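Local coordinates for protein VP5 (Halorubrum pleomorphic virus 6, PDB 6QGL) that is an envelope protein of a haloarchaeal pleomorphic virus and probably fuses the viral membrane with that of its host cell, at residues G157-A160 / S161-P165; N219-G223 / T224-K228; N248-S251 / T252-N256. One frame throughout, in Å; residues are numbered along the deposited sequence.

Contact 1: residues G157-A160 / S161-P165; sequences GNLA and SGTSP
Ala160 and Thr163 face each other across a type II beta turn, with Ser161 and Gly162 at its corners; neither 157-160 nor 161-165 forms regular helix or strand. The turn is closed by a weak hydrogen bond, Thr163 N to Ala160 O at 3.4 Å with an N-H...O angle of 148°. Gly162 has a positive phi of 78°, a conformation glycine adopts easily and one usual for the third residue of a type II turn. A water reinforces the closure: it donates to Ala160 O at 3.1 Å and to Thr163 O at 2.9 Å, joining the two carbonyls of the end residues. The turn forms part of the surface loop that runs from helix 145-148 into strand 166-174, and it lies far from the centre of the chain. Just before the turn, Leu159 swings its isobutyl group across to the returning chain, its CG trans to N (chi1 -177°). Its two methyls divide the work. CD1 meets the methyl of Thr163, CG2, at 3.9 Å; CD2 lies 3.6 Å from Thr163 O and reaches the ring of Pro165 at CB, 3.9 Å away, the Leu159 and Pro165 side chains crossing at about a right angle. Leu145 of helix 145-148 touches both Leu159 and Pro165. Ser164, pointing away from 157-160, hydrogen-bonds through OG to Glu131 OE1 of helix 97-140.

Contact 2: residues N219-G223 / T224-K228; sequences NTVDG and TQYMK
Asn219 and Tyr226 form the hydrogen-bonded pair at the open end of a short antiparallel ladder, Asn219 N to Tyr226 O at 2.8 Å and Tyr226 N to Asn219 O at 2.9 Å. Their side chains lie side by side and point the same way, on the face of the hairpin that also carries Val221 and Thr224. From CB of Tyr226, chi1 of 84° puts CG between the backbone N and the carbonyl carbon, and the ring runs back beside Asn219. CD1 stands 3.8 Å from Asn219 O; CE1, the next atom out, is 3.4 Å from Asn219 ND2 and also meets Val221 CG2, which approaches at the ring edge. The hydroxyl OH ends 3.7 Å from Asn219 ND2. Amide and ring planes are 31° apart, and ND2 approaches the ring obliquely. Met227 CG sits over one ring face, 3.9 Å above its plane and offset toward the rim. The amide is fixed from outside the hairpin: OD1 accepts from Asp150 N and ND2 donates to Ile148 O. Val54 of helix 43-66 and Leu130 of helix 97-140 pack on Tyr226. Nearer the turn, Val221 and Thr224 pair through Val221 N to Thr224 O and the reverse bond. Asp222 and Gly223 between them both have positive phi, and the result is a beta hairpin with a two-residue type I' loop.

Contact 3: residues N248-S251 / T252-N256; sequences NGIS and TWVTN
Asn248 and Thr252 are joined twice: the carbonyl oxygen Asn248 O accepts from Thr252 N at 3.0 Å and from the hydroxyl Thr252 OG1 at 2.9 Å, the two donors arriving from opposite faces of the carbonyl plane. Ser251 O is gripped in the same way by Thr255 N and, at 2.7 Å, by Thr255 OG1. Both threonines place OG1 beside their own backbone N (chi1 -51° and -55°), folding the hydroxyl back on the preceding turn. These doubled bonds run along the open, exposed flank of the helix, the side of Asn248, Thr252, Thr255 and Asn256, where Asn256 adds only a weak ND2 bond to Thr252 O. The buried flank, by contrast, is largely apolar and closely packed, formed by Gly249, Ile250, Trp253 and Val254. On it Ile250 CG2 and Val254 CG2 make an apolar contact at 4.3 Å, and Trp253 carries its indole away from 248-251. Near the C-terminal end of helix 229-257, Ile250 is wedged between helices 73-92 and 97-140, while Trp253 lies against helix 73-92, forms a cation-pi contact with Lys84 and hydrogen-bonds through NE1 to Asn476 O.

In the fold
Contacts 1, 2 and 3 follow one another along the chain within the N-terminal envelope-protein region, and none touches another. The loop of contact 1 leads into the four-stranded sheet that begins with strand 166-174; after that sheet comes the hairpin of contact 2, which runs directly into helix 229-257, with contact 3 near the far end. The centres of contacts 1 and 2 lie about 21 Å apart, those of contacts 2 and 3 about 44 Å, and those of contacts 1 and 3 about 55 Å. Helix 97-140 touches all three, so this long helix forms a common spine for well-separated parts of an elongated helical region, in a protein thought to act in membrane fusion.

Contact 1: residues G157-A160 / S161-P165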
loop_
_atom_site.group_PDB
_atom_site.type_symbol
_atom_site.label_atom_id
_atom_site.label_comp_id
_atom_site.label_asym_id
_atom_site.label_seq_id
_atom_site.Cartn_x
_atom_site.Cartn_y
_atom_site.Cartn_z
ATOM N N GLY A 157 -15.710 -23.135 -23.971
ATOM C CA GLY A 157 -16.170 -23.868 -25.142
ATOM C C GLY A 157 -17.537 -23.511 -25.690
ATOM O O GLY A 157 -17.743 -23.639 -26.892
ATOM N N ASN A 158 -18.478 -23.085 -24.826
ATOM C CA ASN A 158 -19.850 -22.721 -25.210
ATOM C C ASN A 158 -20.092 -21.188 -25.254
ATOM O O ASN A 158 -21.216 -20.743 -25.505
ATOM C CB ASN A 158 -20.868 -23.441 -24.306
ATOM C CG ASN A 158 -22.312 -23.372 -24.752
ATOM O OD1 ASN A 158 -22.663 -23.700 -25.889
ATOM N ND2 ASN A 158 -23.186 -22.944 -23.857
ATOM N N LEU A 159 -19.032 -20.385 -25.061
ATOM C CA LEU A 159 -19.137 -18.925 -25.091
ATOM C C LEU A 159 -19.023 -18.378 -26.518
ATOM O O LEU A 159 -18.024 -18.631 -27.187
ATOM C CB LEU A 159 -18.076 -18.289 -24.167
ATOM C CG LEU A 159 -18.097 -16.768 -24.029
ATOM C CD1 LEU A 159 -19.263 -16.304 -23.174
ATOM C CD2 LEU A 159 -16.807 -16.278 -23.448
ATOM N N ALA A 160 -20.034 -17.598 -26.957
ATOM C CA ALA A 160 -20.115 -16.983 -28.289
ATOM C C ALA A 160 -18.904 -16.112 -28.629
ATOM O O ALA A 160 -18.324 -15.501 -27.732
ATOM C CB ALA A 160 -21.386 -16.159 -28.402
ATOM N N SER A 161 -18.527 -16.064 -29.922
ATOM C CA SER A 161 -17.398 -15.273 -30.424
ATOM C C SER A 161 -17.675 -13.773 -30.265
ATOM O O SER A 161 -18.787 -13.318 -30.550
ATOM C CB SER A 161 -17.122 -15.605 -31.889
ATOM O OG SER A 161 -15.916 -15.013 -32.343
ATOM N N GLY A 162 -16.674 -13.039 -29.771
ATOM C CA GLY A 162 -16.752 -11.596 -29.549
ATOM C C GLY A 162 -17.507 -11.180 -28.302
ATOM O O GLY A 162 -17.711 -9.983 -28.071
ATOM N N THR A 163 -17.919 -12.168 -27.485
ATOM C CA THR A 163 -18.658 -11.988 -26.235
ATOM C C THR A 163 -17.695 -12.156 -25.062
ATOM O O THR A 163 -16.866 -13.069 -25.068
ATOM C CB THR A 163 -19.844 -12.980 -26.199
ATOM O OG1 THR A 163 -20.756 -12.636 -27.238
ATOM C CG2 THR A 163 -20.585 -13.003 -24.868
ATOM N N SER A 164 -17.809 -11.274 -24.060
ATOM C CA SER A 164 -16.992 -11.344 -22.854
ATOM C C SER A 164 -17.669 -12.246 -21.816
ATOM O O SER A 164 -18.891 -12.151 -21.643
ATOM C CB SER A 164 -16.770 -9.951 -22.271
ATOM O OG SER A 164 -16.013 -10.003 -21.072
ATOM N N PRO A 165 -16.911 -13.101 -21.086
ATOM C CA PRO A 165 -17.545 -13.917 -20.035
ATOM C C PRO A 165 -17.893 -13.077 -18.797
ATOM O O PRO A 165 -18.587 -13.556 -17.898
ATOM C CB PRO A 165 -16.487 -14.979 -19.732
ATOM C CG PRO A 165 -15.199 -14.321 -20.029
ATOM C CD PRO A 165 -15.451 -13.336 -21.141
HETATM O O HOH W 1 -15.417 -14.655 -26.993
#

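Contact 2: residues N219-G223 / T224-K228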
loop_
_atom_site.group_PDB
_atom_site.type_symbol
_atom_site.label_atom_id
_atom_site.label_comp_id
_atom_site.label_asym_id
_atom_site.label_seq_id
_atom_site.Cartn_x
_atom_site.Cartn_y
_atom_site.Cartn_z
ATOM N N ASN A 219 -9.298 -14.009 -8.942
ATOM C CA ASN A 219 -8.854 -14.341 -10.295
ATOM C C ASN A 219 -7.403 -14.831 -10.231
ATOM O O ASN A 219 -6.626 -14.333 -9.413
ATOM C CB ASN A 219 -8.949 -13.112 -11.209
ATOM C CG ASN A 219 -8.767 -13.382 -12.693
ATOM O OD1 ASN A 219 -8.824 -14.521 -13.176
ATOM N ND2 ASN A 219 -8.560 -12.323 -13.455
ATOM N N THR A 220 -7.043 -15.805 -11.089
ATOM C CA THR A 220 -5.684 -16.347 -11.167
ATOM C C THR A 220 -5.125 -16.083 -12.567
ATOM O O THR A 220 -5.632 -16.633 -13.543
ATOM C CB THR A 220 -5.633 -17.831 -10.744
ATOM O OG1 THR A 220 -6.325 -18.003 -9.505
ATOM C CG2 THR A 220 -4.206 -18.349 -10.599
ATOM N N VAL A 221 -4.118 -15.200 -12.665
ATOM C CA VAL A 221 -3.468 -14.843 -13.934
ATOM C C VAL A 221 -1.965 -15.054 -13.769
ATOM O O VAL A 221 -1.333 -14.343 -12.982
ATOM C CB VAL A 221 -3.800 -13.399 -14.416
ATOM C CG1 VAL A 221 -3.087 -13.070 -15.731
ATOM C CG2 VAL A 221 -5.303 -13.181 -14.546
ATOM N N ASP A 222 -1.403 -16.039 -14.500
ATOM C CA ASP A 222 0.017 -16.405 -14.473
ATOM C C ASP A 222 0.513 -16.656 -13.026
ATOM O O ASP A 222 1.486 -16.048 -12.572
ATOM C CB ASP A 222 0.864 -15.356 -15.236
ATOM C CG ASP A 222 2.309 -15.737 -15.493
ATOM O OD1 ASP A 222 2.557 -16.892 -15.909
ATOM O OD2 ASP A 222 3.190 -14.874 -15.302
ATOM N N GLY A 223 -0.221 -17.506 -12.304
ATOM C CA GLY A 223 0.083 -17.879 -10.924
ATOM C C GLY A 223 -0.229 -16.851 -9.850
ATOM O O GLY A 223 -0.141 -17.169 -8.660
ATOM N N THR A 224 -0.592 -15.614 -10.253
ATOM C CA THR A 224 -0.919 -14.511 -9.347
ATOM C C THR A 224 -2.410 -14.502 -9.049
ATOM O O THR A 224 -3.220 -14.445 -9.976
ATOM C CB THR A 224 -0.444 -13.170 -9.945
ATOM O OG1 THR A 224 0.953 -13.247 -10.235
ATOM C CG2 THR A 224 -0.720 -11.978 -9.036
ATOM N N GLN A 225 -2.766 -14.539 -7.755
ATOM C CA GLN A 225 -4.148 -14.481 -7.285
ATOM C C GLN A 225 -4.442 -13.045 -6.877
ATOM O O GLN A 225 -3.729 -12.492 -6.042
ATOM C CB GLN A 225 -4.381 -15.422 -6.086
ATOM C CG GLN A 225 -4.286 -16.911 -6.411
ATOM C CD GLN A 225 -4.410 -17.829 -5.209
ATOM O OE1 GLN A 225 -4.378 -19.053 -5.343
ATOM N NE2 GLN A 225 -4.552 -17.281 -4.007
ATOM N N TYR A 226 -5.465 -12.429 -7.482
ATOM C CA TYR A 226 -5.868 -11.061 -7.154
ATOM C C TYR A 226 -7.388 -10.942 -7.183
ATOM O O TYR A 226 -8.054 -11.949 -7.434
ATOM C CB TYR A 226 -5.126 -10.011 -8.022
ATOM C CG TYR A 226 -5.716 -9.715 -9.386
ATOM C CD1 TYR A 226 -5.824 -10.706 -10.358
ATOM C CD2 TYR A 226 -6.065 -8.413 -9.743
ATOM C CE1 TYR A 226 -6.338 -10.429 -11.624
ATOM C CE2 TYR A 226 -6.567 -8.121 -11.010
ATOM C CZ TYR A 226 -6.701 -9.133 -11.947
ATOM O OH TYR A 226 -7.197 -8.842 -13.197
ATOM N N MET A 227 -7.943 -9.743 -6.864
ATOM C CA MET A 227 -9.387 -9.473 -6.762
ATOM C C MET A 227 -10.004 -10.360 -5.676
ATOM O O MET A 227 -11.170 -10.744 -5.787
ATOM C CB MET A 227 -10.101 -9.751 -8.093
ATOM C CG MET A 227 -9.967 -8.678 -9.116
ATOM S SD MET A 227 -10.603 -9.318 -10.683
ATOM C CE MET A 227 -12.372 -9.307 -10.361
ATOM N N LYS A 228 -9.206 -10.721 -4.654
ATOM C CA LYS A 228 -9.614 -11.598 -3.562
ATOM C C LYS A 228 -10.712 -10.965 -2.733
ATOM O O LYS A 228 -10.511 -9.886 -2.168
ATOM C CB LYS A 228 -8.408 -11.941 -2.673
ATOM C CG LYS A 228 -7.537 -13.076 -3.191
ATOM C CD LYS A 228 -6.203 -13.088 -2.491
ATOM C CE LYS A 228 -5.586 -14.455 -2.412
ATOM N NZ LYS A 228 -4.265 -14.406 -1.734
#

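Contact 3: residues N248-S251 / T252-N256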
loop_
_atom_site.group_PDB
_atom_site.type_symbol
_atom_site.label_atom_id
_atom_site.label_comp_id
_atom_site.label_asym_id
_atom_site.label_seq_id
_atom_site.Cartn_x
_atom_site.Cartn_y
_atom_site.Cartn_z
ATOM N N ASN A 248 -21.569 6.047 17.052
ATOM C CA ASN A 248 -22.090 5.616 18.350
ATOM C C ASN A 248 -21.336 6.334 19.470
ATOM O O ASN A 248 -21.947 6.760 20.456
ATOM C CB ASN A 248 -21.948 4.083 18.509
ATOM C CG ASN A 248 -22.843 3.233 17.623
ATOM O OD1 ASN A 248 -23.876 3.675 17.106
ATOM N ND2 ASN A 248 -22.476 1.972 17.454
ATOM N N GLY A 249 -20.022 6.472 19.278
ATOM C CA GLY A 249 -19.109 7.123 20.204
ATOM C C GLY A 249 -19.369 8.601 20.353
ATOM O O GLY A 249 -19.332 9.113 21.467
ATOM N N ILE A 250 -19.659 9.288 19.230
ATOM C CA ILE A 250 -19.962 10.722 19.203
ATOM C C ILE A 250 -21.348 10.973 19.800
ATOM O O ILE A 250 -21.563 12.020 20.417
ATOM C CB ILE A 250 -19.739 11.340 17.791
ATOM C CG1 ILE A 250 -18.231 11.440 17.528
ATOM C CG2 ILE A 250 -20.407 12.719 17.623
ATOM C CD1 ILE A 250 -17.867 11.590 16.201
ATOM N N SER A 251 -22.260 9.996 19.673
ATOM C CA SER A 251 -23.588 10.095 20.262
ATOM C C SER A 251 -23.473 10.028 21.791
ATOM O O SER A 251 -24.056 10.866 22.479
ATOM C CB SER A 251 -24.498 8.993 19.735
ATOM O OG SER A 251 -25.834 9.245 20.138
ATOM N N THR A 252 -22.670 9.062 22.306
ATOM C CA THR A 252 -22.404 8.862 23.735
ATOM C C THR A 252 -21.685 10.100 24.282
ATOM O O THR A 252 -22.058 10.600 25.343
ATOM C CB THR A 252 -21.604 7.564 23.959
ATOM O OG1 THR A 252 -22.241 6.479 23.281
ATOM C CG2 THR A 252 -21.447 7.219 25.432
ATOM N N TRP A 253 -20.705 10.622 23.504
ATOM C CA TRP A 253 -19.899 11.803 23.815
ATOM C C TRP A 253 -20.763 13.025 24.037
ATOM O O TRP A 253 -20.696 13.604 25.114
ATOM C CB TRP A 253 -18.859 12.067 22.712
ATOM C CG TRP A 253 -17.799 13.062 23.083
ATOM C CD1 TRP A 253 -16.685 12.833 23.837
ATOM C CD2 TRP A 253 -17.731 14.432 22.671
ATOM N NE1 TRP A 253 -15.940 13.983 23.942
ATOM C CE2 TRP A 253 -16.556 14.980 23.233
ATOM C CE3 TRP A 253 -18.559 15.259 21.892
ATOM C CZ2 TRP A 253 -16.184 16.315 23.034
ATOM C CZ3 TRP A 253 -18.186 16.579 21.690
ATOM C CH2 TRP A 253 -17.012 17.095 22.258
ATOM N N VAL A 254 -21.608 13.381 23.049
ATOM C CA VAL A 254 -22.528 14.524 23.093
ATOM C C VAL A 254 -23.544 14.374 24.237
ATOM O O VAL A 254 -23.758 15.337 24.969
ATOM C CB VAL A 254 -23.189 14.805 21.716
ATOM C CG1 VAL A 254 -24.282 15.874 21.815
ATOM C CG2 VAL A 254 -22.141 15.221 20.688
ATOM N N THR A 255 -24.116 13.165 24.426
ATOM C CA THR A 255 -25.085 12.886 25.496
ATOM C C THR A 255 -24.513 13.200 26.892
ATOM O O THR A 255 -25.217 13.767 27.727
ATOM C CB THR A 255 -25.627 11.446 25.387
ATOM O OG1 THR A 255 -26.183 11.242 24.082
ATOM C CG2 THR A 255 -26.686 11.138 26.427
ATOM N N ASN A 256 -23.237 12.853 27.123
ATOM C CA ASN A 256 -22.542 13.062 28.396
ATOM C C ASN A 256 -21.901 14.456 28.545
ATOM O O ASN A 256 -21.632 14.872 29.671
ATOM C CB ASN A 256 -21.484 11.973 28.598
ATOM C CG ASN A 256 -22.049 10.598 28.855
ATOM O OD1 ASN A 256 -22.735 10.353 29.853
ATOM N ND2 ASN A 256 -21.755 9.657 27.971
#